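Local coordinates for phosphate-specific transport system accessory protein PhoU homolog (Streptococcus pneumoniae, PDB 2I0M), which probably takes part in the regulation of phosphate uptake and forms a cytoplasmic, zinc-bound homodimer, at residues 51-56 and 93-98; 88-93 and 128-133; 33-38 and 118-123; 124-129 and 188-193; 10-15 and 61-66. All blocks are in the same frame, centred on the assembly; numbering follows the deposited sequence.

Overall arrangement
From the N terminus, 10-15 opens interaction 5, which closes at 61-66 and pairs the first two long helices. Before that closure, 33-38 has opened interaction 3 and 51-56 interaction 1, so both cross interaction 5. Interaction 2 opens at 88-93 and crosses interaction 1, which closes at 93-98 within the wider span of interaction 3; the two share Met93. Interaction 3 closes at 118-123, crossed by interaction 2, which ends at 128-133. Interaction 4 starts at 124-129 and closes at 188-193. Interactions 2 and 3 join the two PhoU sequence ranges. Interactions 1, 2 and 4 touch one another in the middle; interactions 3 and 5 lie on opposite sides of it, their centres about 34 Å apart.

Interaction 1 of 5, residues 51-56 and 93-98. With ZN (zinc ion), chain D.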
# COMPACT_ATOMS: atom_id res chain seq x y z
N ALA A 51 2.35 0.46 19.49
CA ALA A 51 1.30 -0.42 20.01
C ALA A 51 0.45 -1.05 18.88
O ALA A 51 -0.07 -2.16 19.04
CB ALA A 51 0.42 0.32 21.00
N ILE A 52 0.34 -0.37 17.75
CA ILE A 52 -0.36 -0.94 16.59
C ILE A 52 0.52 -2.00 15.91
O ILE A 52 0.03 -3.06 15.50
CB ILE A 52 -0.80 0.16 15.57
CG1 ILE A 52 -1.80 1.13 16.24
CG2 ILE A 52 -1.45 -0.49 14.32
CD1 ILE A 52 -2.02 2.44 15.52
N ASN A 53 1.83 -1.72 15.83
CA ASN A 53 2.78 -2.70 15.34
C ASN A 53 2.67 -3.95 16.23
O ASN A 53 2.44 -5.06 15.72
CB ASN A 53 4.20 -2.13 15.38
CG ASN A 53 4.50 -1.17 14.24
OD1 ASN A 53 5.59 -1.19 13.69
ND2 ASN A 53 3.55 -0.30 13.90
N GLN A 54 2.78 -3.74 17.55
CA GLN A 54 2.67 -4.81 18.56
C GLN A 54 1.39 -5.64 18.46
O GLN A 54 1.44 -6.88 18.56
CB GLN A 54 2.78 -4.24 19.98
CG GLN A 54 4.20 -4.20 20.52
CD GLN A 54 4.26 -3.84 22.00
OE1 GLN A 54 3.57 -2.93 22.47
NE2 GLN A 54 5.10 -4.55 22.75
N GLY A 55 0.26 -4.97 18.25
CA GLY A 55 -1.04 -5.62 18.15
C GLY A 55 -1.14 -6.50 16.91
O GLY A 55 -1.75 -7.56 16.94
N GLN A 56 -0.53 -6.02 15.83
CA GLN A 56 -0.42 -6.76 14.58
C GLN A 56 0.40 -8.03 14.74
O GLN A 56 0.02 -9.08 14.23
CB GLN A 56 0.19 -5.85 13.51
CG GLN A 56 0.52 -6.56 12.22
CD GLN A 56 1.62 -5.88 11.44
OE1 GLN A 56 2.50 -5.23 12.00
NE2 GLN A 56 1.60 -6.06 10.14
N MET A 93 -2.13 1.62 7.55
CA MET A 93 -3.11 2.69 7.84
C MET A 93 -2.67 3.54 9.04
O MET A 93 -2.51 4.75 8.92
CB MET A 93 -4.50 2.09 8.03
CG MET A 93 -5.06 1.53 6.70
SD MET A 93 -6.52 0.50 6.83
CE MET A 93 -7.59 1.72 7.52
N GLY A 94 -2.45 2.88 10.17
CA GLY A 94 -1.80 3.47 11.36
C GLY A 94 -0.56 4.33 11.11
O GLY A 94 -0.48 5.44 11.60
N ASP A 95 0.41 3.82 10.35
CA ASP A 95 1.62 4.61 10.03
C ASP A 95 1.30 5.93 9.30
O ASP A 95 1.97 6.94 9.50
CB ASP A 95 2.56 3.81 9.13
CG ASP A 95 3.15 2.57 9.80
OD1 ASP A 95 3.30 2.48 11.05
OD2 ASP A 95 3.53 1.68 9.01
N HIS A 96 0.28 5.91 8.45
CA HIS A 96 -0.10 7.07 7.65
C HIS A 96 -0.85 8.09 8.49
O HIS A 96 -0.83 9.28 8.18
CB HIS A 96 -0.95 6.65 6.43
CG HIS A 96 -0.12 6.21 5.26
ND1 HIS A 96 -0.06 4.90 4.85
CD2 HIS A 96 0.71 6.90 4.45
CE1 HIS A 96 0.77 4.80 3.83
NE2 HIS A 96 1.26 6.00 3.57
N MET A 97 -1.47 7.62 9.57
CA MET A 97 -2.03 8.51 10.56
C MET A 97 -0.93 9.13 11.46
O MET A 97 -1.03 10.31 11.82
CB MET A 97 -3.13 7.80 11.36
CG MET A 97 -4.37 7.40 10.48
SD MET A 97 -5.16 8.75 9.54
CE MET A 97 -4.30 8.79 7.99
N ALA A 98 0.12 8.37 11.79
CA ALA A 98 1.31 8.93 12.45
C ALA A 98 2.03 9.91 11.54
O ALA A 98 2.61 10.88 12.02
CB ALA A 98 2.29 7.82 12.89
ZN ZN D . 4.62 0.01 9.29
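The amide of Asn53 and the carboxylate of Asp95 are turned 56° against each other, and the two side chains cross at about a right angle. Their nearest atoms are Asn53 ND2 and Asp95 OD1, 4.0 Å apart, too long for a hydrogen bond. The contact joins helix 39-66 to helix 74-105 in the all-helical PhoU fold, beside a zinc site at the dimer interface. Asp95 binds with one oxygen: its OD2 lies 2.0 Å from the zinc ion, while OD1 stays back at 3.3 Å from it. In both Asn53 and Asp95 chi1 (-77° and -66°) sets CG beside the backbone N, and both ends come nearer the other helix than the directions of their CB atoms would suggest. Glu91 of the same chain and Asp214 of the second subunit complete the metal's set of carboxylates, so the site bridges the two copies. Leu212 of the second subunit also packs on Asn53.

Deeper in, the contact is apolar. Ile52 points toward the opposite helix, its chain extended by a chi2 near 180°, and it also packs on Leu19 and Leu22 of helix 5-35. With no side chain on Gly94 to hold it off, the tip of Ile52 meets bare backbone, CD1 lying 4.3 Å from Gly94 CA.

Interaction 2 of 5, residues 88-93 and 128-133; sequences SDLERM and SMLADL. With ZN (zinc ion), chain D.
Leu90 and Met93, three residues apart on helix 74-105, both meet Leu130 of helix 117-136 with their ends. Earlier in 88-93, Ser88 faces elsewhere: its OG sits 3.8 Å above one face of the Arg92 guanidinium, toward the rim. Asp89 turns to the second subunit, where it forms a salt bridge with Arg92 of that copy. Leu90 leaves its helix obliquely, but its CD1 swings across to 4.5 Å from Leu130 CD1, a loose apolar touch; Phe16, Leu19 and Val23 of helix 5-35 also pack on it. Here the core of the PhoU fold, built from long helices lying alongside one another, joins the two PhoU sequence ranges of the chain. Glu91 is directed away from this core. Its chain bends at chi2, and both carboxylate oxygens grip the zinc ion, OE2 at 2.3 Å and OE1 at 2.6 Å from the metal. Arg92 repeats the dimer salt bridge from the other end, its NH1 paired with Asp89 OD1 of the second subunit. Met93 then supplies the closest approach: its chain runs out extended and bends at chi3 (61°), which brings the terminal methyl tip to tip with Leu130. CE sits against both methyls of the isopropyl fork, 3.7 Å from Leu130 CD1 and 4.0 Å from Leu130 CD2.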
# COMPACT_ATOMS: atom_id res chain seq x y z
N SER A 88 -1.99 -6.36 8.76
CA SER A 88 -0.90 -5.65 8.09
C SER A 88 -1.29 -4.34 7.37
O SER A 88 -0.59 -3.34 7.47
CB SER A 88 -0.23 -6.59 7.10
OG SER A 88 0.72 -5.89 6.31
N ASP A 89 -2.38 -4.37 6.61
CA ASP A 89 -2.91 -3.17 5.96
C ASP A 89 -3.31 -2.13 7.02
O ASP A 89 -3.18 -0.92 6.83
CB ASP A 89 -4.15 -3.53 5.11
CG ASP A 89 -3.80 -4.25 3.81
OD1 ASP A 89 -2.63 -4.26 3.40
OD2 ASP A 89 -4.72 -4.78 3.17
N LEU A 90 -3.80 -2.64 8.15
CA LEU A 90 -4.23 -1.84 9.26
C LEU A 90 -3.02 -1.15 9.91
O LEU A 90 -3.08 0.05 10.17
CB LEU A 90 -4.99 -2.73 10.25
CG LEU A 90 -6.38 -2.46 10.82
CD1 LEU A 90 -7.46 -1.98 9.80
CD2 LEU A 90 -6.83 -3.73 11.53
N GLU A 91 -1.91 -1.86 10.14
CA GLU A 91 -0.73 -1.14 10.65
C GLU A 91 -0.12 -0.14 9.68
O GLU A 91 0.51 0.83 10.10
CB GLU A 91 0.26 -1.99 11.51
CG GLU A 91 1.63 -2.43 11.05
CD GLU A 91 2.51 -1.38 10.38
OE1 GLU A 91 2.36 -1.23 9.14
OE2 GLU A 91 3.40 -0.77 11.04
N ARG A 92 -0.35 -0.33 8.38
CA ARG A 92 0.10 0.66 7.39
C ARG A 92 -0.84 1.87 7.41
O ARG A 92 -0.38 3.01 7.33
CB ARG A 92 0.27 0.03 6.00
CG ARG A 92 1.43 -0.97 5.99
CD ARG A 92 1.52 -1.72 4.70
NE ARG A 92 2.52 -2.78 4.75
CZ ARG A 92 2.73 -3.65 3.76
NH1 ARG A 92 1.99 -3.57 2.65
NH2 ARG A 92 3.67 -4.58 3.87
N MET A 93 -2.13 1.62 7.55
CA MET A 93 -3.11 2.69 7.84
C MET A 93 -2.67 3.54 9.04
O MET A 93 -2.51 4.75 8.92
CB MET A 93 -4.50 2.09 8.03
CG MET A 93 -5.06 1.53 6.70
SD MET A 93 -6.52 0.50 6.83
CE MET A 93 -7.59 1.72 7.52
N SER A 128 -15.27 7.41 7.73
CA SER A 128 -16.53 6.68 7.70
C SER A 128 -16.38 5.39 6.90
O SER A 128 -17.03 4.40 7.21
CB SER A 128 -17.68 7.55 7.19
OG SER A 128 -17.67 7.66 5.80
N MET A 129 -15.50 5.39 5.91
CA MET A 129 -15.11 4.19 5.18
C MET A 129 -14.59 3.11 6.13
O MET A 129 -15.00 1.95 6.02
CB MET A 129 -14.07 4.51 4.10
CG MET A 129 -14.62 4.99 2.73
SD MET A 129 -13.29 5.60 1.61
CE MET A 129 -12.58 4.05 1.09
N LEU A 130 -13.70 3.48 7.06
CA LEU A 130 -13.18 2.50 8.02
C LEU A 130 -14.25 2.04 9.00
O LEU A 130 -14.33 0.86 9.32
CB LEU A 130 -11.98 3.06 8.78
CG LEU A 130 -11.30 2.11 9.77
CD1 LEU A 130 -10.86 0.80 9.05
CD2 LEU A 130 -10.10 2.77 10.42
N ALA A 131 -15.06 2.98 9.50
CA ALA A 131 -16.12 2.66 10.46
C ALA A 131 -17.14 1.71 9.82
O ALA A 131 -17.60 0.76 10.45
CB ALA A 131 -16.79 3.93 10.95
N ASP A 132 -17.50 2.00 8.57
CA ASP A 132 -18.34 1.09 7.78
C ASP A 132 -17.71 -0.30 7.63
O ASP A 132 -18.36 -1.31 7.89
CB ASP A 132 -18.66 1.69 6.41
CG ASP A 132 -19.62 2.89 6.50
OD1 ASP A 132 -20.21 3.17 7.57
OD2 ASP A 132 -19.78 3.58 5.47
N LEU A 133 -16.43 -0.34 7.27
CA LEU A 133 -15.70 -1.59 7.12
C LEU A 133 -15.73 -2.43 8.39
O LEU A 133 -16.03 -3.61 8.33
CB LEU A 133 -14.26 -1.33 6.67
CG LEU A 133 -13.33 -2.56 6.57
CD1 LEU A 133 -13.86 -3.59 5.53
CD2 LEU A 133 -11.90 -2.18 6.25
ZN ZN D . 4.62 0.01 9.29

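Interaction 3 of 5, residues 33-38 and 118-123; sequences ALASKD and QLHQMG
Leu34, near the C-terminal end of helix 5-35, points at Leu119 of helix 117-136. Its CB bond starts toward that helix, and with CG beside the carbonyl carbon (chi1 -156°) the chain continues across the gap. CB and CG themselves touch nothing in 118-123. At the fork the two methyls part: CD1 carries the contact, 3.6 Å from Leu119 CD2, while CD2 lies near the end of a lysine, 4.0 Å from Lys37 NZ. The two leucines cross at about a right angle, so one methyl of each does the work. Beside them Ala35 CB approaches the His120 ring obliquely, 4.1 Å from NE2.

The helix ends here in a Schellman motif. Asp38 N bonds to Ala33 O at 2.9 Å, Lys37 N makes a weak bond to Leu34 O, and Lys37 takes a positive phi of 53°. Asp38 then caps the next helix through Met41 N. Lys37 folds back over the terminus, and its NZ donates to Leu34 O at 3.1 Å, nearly in line with the C=O bond (160°); Tyr183 OH is a second partner of NZ.

This contact joins the two PhoU sequence ranges, apolar at its centre with an ammonium at its margin. Lys37 NZ, 6.5 Å from His120 NE2, may slightly disfavour a second proton on the ring, an effect that the weak bond between ND1 and Glu117 would tend to offset.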
# COMPACT_ATOMS: atom_id res chain seq x y z
N ALA A 33 -6.05 16.51 15.76
CA ALA A 33 -4.77 17.19 16.00
C ALA A 33 -4.42 18.15 14.86
O ALA A 33 -3.76 19.16 15.09
CB ALA A 33 -3.64 16.20 16.25
N LEU A 34 -4.88 17.83 13.65
CA LEU A 34 -4.68 18.66 12.46
C LEU A 34 -5.60 19.88 12.43
O LEU A 34 -5.15 20.98 12.11
CB LEU A 34 -4.91 17.85 11.18
CG LEU A 34 -4.28 18.23 9.84
CD1 LEU A 34 -5.12 17.66 8.72
CD2 LEU A 34 -4.07 19.72 9.61
N ALA A 35 -6.89 19.67 12.71
CA ALA A 35 -7.88 20.75 12.74
C ALA A 35 -7.56 21.77 13.82
O ALA A 35 -7.69 22.97 13.59
CB ALA A 35 -9.29 20.20 12.94
N SER A 36 -7.14 21.29 14.98
CA SER A 36 -6.88 22.15 16.12
C SER A 36 -5.41 22.55 16.27
O SER A 36 -5.06 23.24 17.22
CB SER A 36 -7.40 21.51 17.42
OG SER A 36 -6.71 20.32 17.73
N LYS A 37 -4.57 22.11 15.33
CA LYS A 37 -3.12 22.39 15.38
C LYS A 37 -2.49 22.01 16.72
O LYS A 37 -1.64 22.73 17.26
CB LYS A 37 -2.84 23.87 15.04
CG LYS A 37 -2.50 24.14 13.58
CD LYS A 37 -3.74 24.18 12.70
CE LYS A 37 -3.44 23.67 11.30
NZ LYS A 37 -4.68 23.57 10.49
N ASP A 38 -2.91 20.86 17.25
CA ASP A 38 -2.46 20.39 18.56
C ASP A 38 -1.19 19.55 18.41
O ASP A 38 -1.24 18.32 18.24
CB ASP A 38 -3.59 19.58 19.21
CG ASP A 38 -3.27 19.15 20.64
OD1 ASP A 38 -4.23 18.76 21.34
OD2 ASP A 38 -2.10 19.19 21.06
N GLN A 118 -12.38 21.27 2.40
CA GLN A 118 -12.22 20.13 1.48
C GLN A 118 -11.41 18.99 2.12
O GLN A 118 -11.77 17.82 2.01
CB GLN A 118 -11.54 20.57 0.19
CG GLN A 118 -12.47 21.09 -0.90
CD GLN A 118 -11.98 20.73 -2.30
OE1 GLN A 118 -11.87 19.55 -2.64
NE2 GLN A 118 -11.69 21.74 -3.12
N LEU A 119 -10.34 19.37 2.80
CA LEU A 119 -9.50 18.45 3.54
C LEU A 119 -10.25 17.73 4.67
O LEU A 119 -10.05 16.52 4.90
CB LEU A 119 -8.30 19.21 4.10
CG LEU A 119 -7.05 18.35 4.28
CD1 LEU A 119 -5.79 19.14 3.92
CD2 LEU A 119 -6.99 17.79 5.70
N HIS A 120 -11.09 18.48 5.38
CA HIS A 120 -12.00 17.97 6.41
C HIS A 120 -12.93 16.93 5.79
O HIS A 120 -13.25 15.92 6.41
CB HIS A 120 -12.84 19.11 7.05
CG HIS A 120 -12.07 20.03 7.96
ND1 HIS A 120 -12.68 20.99 8.74
CD2 HIS A 120 -10.75 20.11 8.23
CE1 HIS A 120 -11.77 21.64 9.44
NE2 HIS A 120 -10.58 21.12 9.15
N GLN A 121 -13.38 17.20 4.57
CA GLN A 121 -14.30 16.31 3.87
C GLN A 121 -13.63 15.02 3.43
O GLN A 121 -14.19 13.95 3.62
CB GLN A 121 -14.95 17.01 2.67
CG GLN A 121 -15.87 18.17 3.05
CD GLN A 121 -16.97 17.76 4.01
OE1 GLN A 121 -17.57 16.69 3.86
NE2 GLN A 121 -17.24 18.60 5.00
N MET A 122 -12.43 15.14 2.86
CA MET A 122 -11.63 13.98 2.51
C MET A 122 -11.38 13.15 3.76
O MET A 122 -11.43 11.91 3.72
CB MET A 122 -10.30 14.43 1.88
CG MET A 122 -9.34 13.31 1.44
SD MET A 122 -7.83 13.89 0.63
CE MET A 122 -7.18 14.96 1.85
N GLY A 123 -11.14 13.85 4.87
CA GLY A 123 -10.91 13.19 6.16
C GLY A 123 -12.12 12.45 6.69
O GLY A 123 -12.01 11.30 7.11

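Interaction 4 of 5, residues 124-129 and 188-193. With ZN (zinc ion), chain B.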
# COMPACT_ATOMS: atom_id res chain seq x y z
N LYS A 124 -13.27 13.12 6.66
CA LYS A 124 -14.56 12.56 7.09
C LYS A 124 -14.95 11.30 6.28
O LYS A 124 -15.47 10.34 6.84
CB LYS A 124 -15.68 13.64 7.02
CG LYS A 124 -15.61 14.78 8.09
CD LYS A 124 -16.57 16.03 7.82
CE LYS A 124 -16.26 17.25 8.78
NZ LYS A 124 -16.65 18.74 8.38
N LEU A 125 -14.70 11.31 4.97
CA LEU A 125 -15.03 10.16 4.11
C LEU A 125 -14.07 8.98 4.37
O LEU A 125 -14.48 7.82 4.38
CB LEU A 125 -15.08 10.54 2.62
CG LEU A 125 -15.37 9.44 1.56
CD1 LEU A 125 -16.76 8.79 1.67
CD2 LEU A 125 -15.16 9.96 0.16
N SER A 126 -12.80 9.30 4.62
CA SER A 126 -11.82 8.31 5.05
C SER A 126 -12.26 7.60 6.33
O SER A 126 -12.29 6.37 6.40
CB SER A 126 -10.45 8.97 5.23
OG SER A 126 -9.91 9.36 3.97
N LEU A 127 -12.59 8.38 7.35
CA LEU A 127 -13.04 7.83 8.63
C LEU A 127 -14.28 6.94 8.48
O LEU A 127 -14.32 5.85 9.03
CB LEU A 127 -13.33 8.94 9.62
CG LEU A 127 -12.13 9.71 10.18
CD1 LEU A 127 -12.64 10.67 11.28
CD2 LEU A 127 -11.08 8.77 10.75
N SER A 128 -15.27 7.41 7.73
CA SER A 128 -16.53 6.68 7.70
C SER A 128 -16.38 5.39 6.90
O SER A 128 -17.03 4.40 7.21
CB SER A 128 -17.68 7.55 7.19
OG SER A 128 -17.67 7.66 5.80
N MET A 129 -15.50 5.39 5.91
CA MET A 129 -15.11 4.19 5.18
C MET A 129 -14.59 3.11 6.13
O MET A 129 -15.00 1.95 6.02
CB MET A 129 -14.07 4.51 4.10
CG MET A 129 -14.62 4.99 2.73
SD MET A 129 -13.29 5.60 1.61
CE MET A 129 -12.58 4.05 1.09
N GLY A 188 -1.70 12.88 0.82
CA GLY A 188 -1.13 11.61 0.39
C GLY A 188 -1.31 10.51 1.44
O GLY A 188 -1.52 9.33 1.09
N HIS A 189 -1.24 10.89 2.71
CA HIS A 189 -1.45 9.94 3.81
C HIS A 189 -2.89 9.47 3.90
O HIS A 189 -3.14 8.30 4.20
CB HIS A 189 -1.01 10.53 5.15
CG HIS A 189 0.47 10.55 5.34
ND1 HIS A 189 1.26 9.43 5.18
CD2 HIS A 189 1.31 11.55 5.69
CE1 HIS A 189 2.53 9.75 5.40
NE2 HIS A 189 2.59 11.03 5.71
N LEU A 190 -3.83 10.38 3.63
CA LEU A 190 -5.25 10.07 3.62
C LEU A 190 -5.60 9.22 2.42
O LEU A 190 -6.39 8.28 2.52
CB LEU A 190 -6.10 11.35 3.60
CG LEU A 190 -6.39 12.05 4.92
CD1 LEU A 190 -7.10 13.37 4.70
CD2 LEU A 190 -7.21 11.12 5.81
N GLU A 191 -5.01 9.56 1.27
CA GLU A 191 -5.27 8.82 0.06
C GLU A 191 -4.80 7.35 0.23
O GLU A 191 -5.54 6.44 -0.14
CB GLU A 191 -4.63 9.52 -1.15
CG GLU A 191 -5.12 9.02 -2.53
CD GLU A 191 -4.54 7.66 -2.92
OE1 GLU A 191 -3.41 7.33 -2.50
OE2 GLU A 191 -5.23 6.91 -3.65
N ARG A 192 -3.60 7.14 0.79
CA ARG A 192 -3.07 5.80 1.12
C ARG A 192 -3.90 5.04 2.15
O ARG A 192 -4.21 3.86 1.95
CB ARG A 192 -1.62 5.86 1.62
CG ARG A 192 -0.63 6.41 0.66
CD ARG A 192 -0.42 5.49 -0.51
NE ARG A 192 0.57 4.45 -0.22
CZ ARG A 192 0.27 3.25 0.26
NH1 ARG A 192 -1.00 2.92 0.48
NH2 ARG A 192 1.23 2.38 0.49
N PHE A 193 -4.24 5.71 3.25
CA PHE A 193 -5.18 5.20 4.26
C PHE A 193 -6.40 4.57 3.61
O PHE A 193 -6.74 3.43 3.90
CB PHE A 193 -5.61 6.36 5.17
CG PHE A 193 -6.46 5.97 6.33
CD1 PHE A 193 -5.89 5.51 7.51
CD2 PHE A 193 -7.84 6.13 6.29
CE1 PHE A 193 -6.69 5.18 8.63
CE2 PHE A 193 -8.65 5.80 7.39
CZ PHE A 193 -8.06 5.33 8.56
ZN ZN B . -7.02 6.05 -3.71
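Ser126 stands between Leu190 and Phe193, a small residue directed at two larger ones that come at it from successive turns of helix 177-209. This is close helix-to-helix packing inside the second PhoU sequence range of an all-helical protein: the CA atoms of Ser126 and Leu190 are 7.0 Å apart, which brings the two helices close at this serine.

Leu190 leaves its helix along the flank, but its CD2 branch turns in and lies over the serine, 3.7 Å from Ser126 OG and 3.9 Å from Ser126 CB. The hydroxyl, placed beside its own backbone N by a chi1 of -69°, is not left without a partner in this apolar setting. It is hydrogen-bonded to Met122 O one turn back, so the helix itself satisfies the polar atom.

Phe193 approaches differently. Its CG is anti to the backbone N (chi1 -174°), which extends the ring across the gap alongside helix 117-136. The CD2 corner rests 4.0 Å from Ser126 CB. Beyond that, the ring is covered by Val23 and Ala27 of helix 5-35 and by Met93 and Met97 of helix 74-105, so several long helices converge on it.

Between these two residues Glu191 points away from the contact, and its OE2 binds a zinc ion at 2.0 Å together with Asp156 and Asp195. The carbonyl oxygen of Ser126 lies at the edge of the Phe193 ring, in its plane, 3.8 Å from Phe193 CE2.

Interaction 5 of 5, residues 10-15 and 61-66. With ZN (zinc ion), chain C.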
# COMPACT_ATOMS: atom_id res chain seq x y z
N HIS A 10 -13.60 -16.88 15.73
CA HIS A 10 -14.42 -15.75 16.15
C HIS A 10 -13.65 -14.81 17.07
O HIS A 10 -13.71 -13.60 16.92
CB HIS A 10 -15.69 -16.23 16.84
CG HIS A 10 -16.41 -15.14 17.56
ND1 HIS A 10 -17.18 -14.21 16.90
CD2 HIS A 10 -16.39 -14.78 18.86
CE1 HIS A 10 -17.64 -13.34 17.78
NE2 HIS A 10 -17.18 -13.67 18.97
N GLU A 11 -12.92 -15.39 18.03
CA GLU A 11 -12.07 -14.61 18.93
C GLU A 11 -10.92 -13.93 18.19
O GLU A 11 -10.58 -12.80 18.51
CB GLU A 11 -11.55 -15.48 20.08
CG GLU A 11 -12.49 -15.49 21.29
CD GLU A 11 -12.35 -16.73 22.17
OE1 GLU A 11 -13.28 -17.00 22.98
OE2 GLU A 11 -11.32 -17.44 22.07
N LEU A 12 -10.35 -14.61 17.19
CA LEU A 12 -9.35 -14.01 16.31
C LEU A 12 -9.93 -12.82 15.53
O LEU A 12 -9.28 -11.79 15.37
CB LEU A 12 -8.78 -15.04 15.33
CG LEU A 12 -7.39 -14.84 14.70
CD1 LEU A 12 -7.38 -15.36 13.27
CD2 LEU A 12 -6.90 -13.41 14.74
N GLU A 13 -11.15 -12.97 15.05
CA GLU A 13 -11.82 -11.83 14.40
C GLU A 13 -11.99 -10.62 15.34
O GLU A 13 -11.89 -9.47 14.89
CB GLU A 13 -13.17 -12.26 13.84
CG GLU A 13 -13.85 -11.17 13.03
CD GLU A 13 -14.96 -11.72 12.16
OE1 GLU A 13 -15.94 -12.27 12.70
OE2 GLU A 13 -14.84 -11.60 10.93
N GLN A 14 -12.25 -10.87 16.62
CA GLN A 14 -12.45 -9.78 17.57
C GLN A 14 -11.15 -9.04 17.87
O GLN A 14 -11.17 -7.82 18.03
CB GLN A 14 -13.13 -10.26 18.87
CG GLN A 14 -14.64 -10.52 18.73
CD GLN A 14 -15.44 -9.29 18.28
OE1 GLN A 14 -16.17 -9.33 17.29
NE2 GLN A 14 -15.30 -8.20 19.01
N SER A 15 -10.05 -9.79 17.95
CA SER A 15 -8.71 -9.21 18.07
C SER A 15 -8.44 -8.22 16.94
O SER A 15 -7.95 -7.12 17.17
CB SER A 15 -7.62 -10.29 18.06
OG SER A 15 -7.64 -11.06 19.25
N LEU A 61 0.69 -13.82 14.98
CA LEU A 61 1.23 -14.98 15.67
C LEU A 61 0.18 -16.00 16.08
O LEU A 61 0.42 -17.21 15.95
CB LEU A 61 2.08 -14.57 16.89
CG LEU A 61 3.61 -14.64 16.74
CD1 LEU A 61 4.13 -13.74 15.63
CD2 LEU A 61 4.31 -14.30 18.06
N THR A 62 -0.97 -15.54 16.59
CA THR A 62 -2.07 -16.46 16.89
C THR A 62 -2.72 -17.00 15.61
O THR A 62 -3.24 -18.11 15.61
CB THR A 62 -3.13 -15.89 17.91
OG1 THR A 62 -4.28 -15.39 17.22
CG2 THR A 62 -2.56 -14.83 18.83
N CYS A 63 -2.68 -16.23 14.53
CA CYS A 63 -3.04 -16.73 13.19
C CYS A 63 -2.12 -17.89 12.80
O CYS A 63 -2.59 -19.02 12.59
CB CYS A 63 -2.91 -15.64 12.13
SG CYS A 63 -4.31 -14.51 11.89
N ALA A 64 -0.82 -17.61 12.73
CA ALA A 64 0.18 -18.60 12.32
C ALA A 64 0.08 -19.89 13.13
O ALA A 64 0.15 -20.98 12.57
CB ALA A 64 1.59 -18.02 12.40
N ARG A 65 -0.12 -19.77 14.44
CA ARG A 65 -0.30 -20.94 15.28
C ARG A 65 -1.67 -21.59 15.13
O ARG A 65 -1.82 -22.78 15.40
CB ARG A 65 -0.04 -20.59 16.76
CG ARG A 65 -1.26 -20.04 17.46
CD ARG A 65 -1.33 -20.49 18.91
NE ARG A 65 -2.64 -20.18 19.47
CZ ARG A 65 -2.96 -19.04 20.08
NH1 ARG A 65 -4.18 -18.86 20.55
NH2 ARG A 65 -2.04 -18.08 20.21
N LEU A 66 -2.68 -20.83 14.71
CA LEU A 66 -4.04 -21.39 14.62
C LEU A 66 -4.17 -22.42 13.52
O LEU A 66 -4.91 -23.39 13.66
CB LEU A 66 -5.12 -20.33 14.47
CG LEU A 66 -5.92 -20.01 15.74
CD1 LEU A 66 -7.13 -19.15 15.40
CD2 LEU A 66 -6.35 -21.29 16.45
ZN ZN C . -17.72 -12.85 20.91
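In the antiparallel pair formed by helices 5-35 and 39-66, Leu12 packs in the manner of a knob into a hole of the facing helix. The hole is made by Ile59, Thr62, Cys63 and Leu66, spaced as a knobs-into-holes diamond. The two short segments run at 160° to each other, with axes 11.1 Å apart.

Leu12 reaches into the gap. Its CB points at the opposite helix, and CG, anti to the backbone N (chi1 -156°), takes the isopropyl fork across. Both methyls straddle the sulfur of Cys63: CD1 is 3.5 Å from Cys63 SG and CD2 is 4.0 Å from it. The thiol extends along the flank of its helix, with SG anti to the carbonyl carbon, and meets the leucine with its end. One residue earlier, Thr62 slides past Leu12 in the opposite direction, its OG1 4.0 Å from Leu12 CG. This is a polar atom lying alongside a hydrocarbon, with no bond between the two. At the other end of the hole the approach is looser, Leu12 CD1 to Leu66 CD1 at 4.4 Å. The contact is therefore held by van der Waals packing alone.

Away from it, His10 binds a separate zinc ion through NE2 at 2.2 Å. Helix 74-105 packs against both members of the pair, where Ile83 touches Leu12 and Cys63 and Met84 packs on Cys63. On the flank of helix 39-66 next to the contact, Leu61 and Ala64 pack on Leu77 of the second subunit.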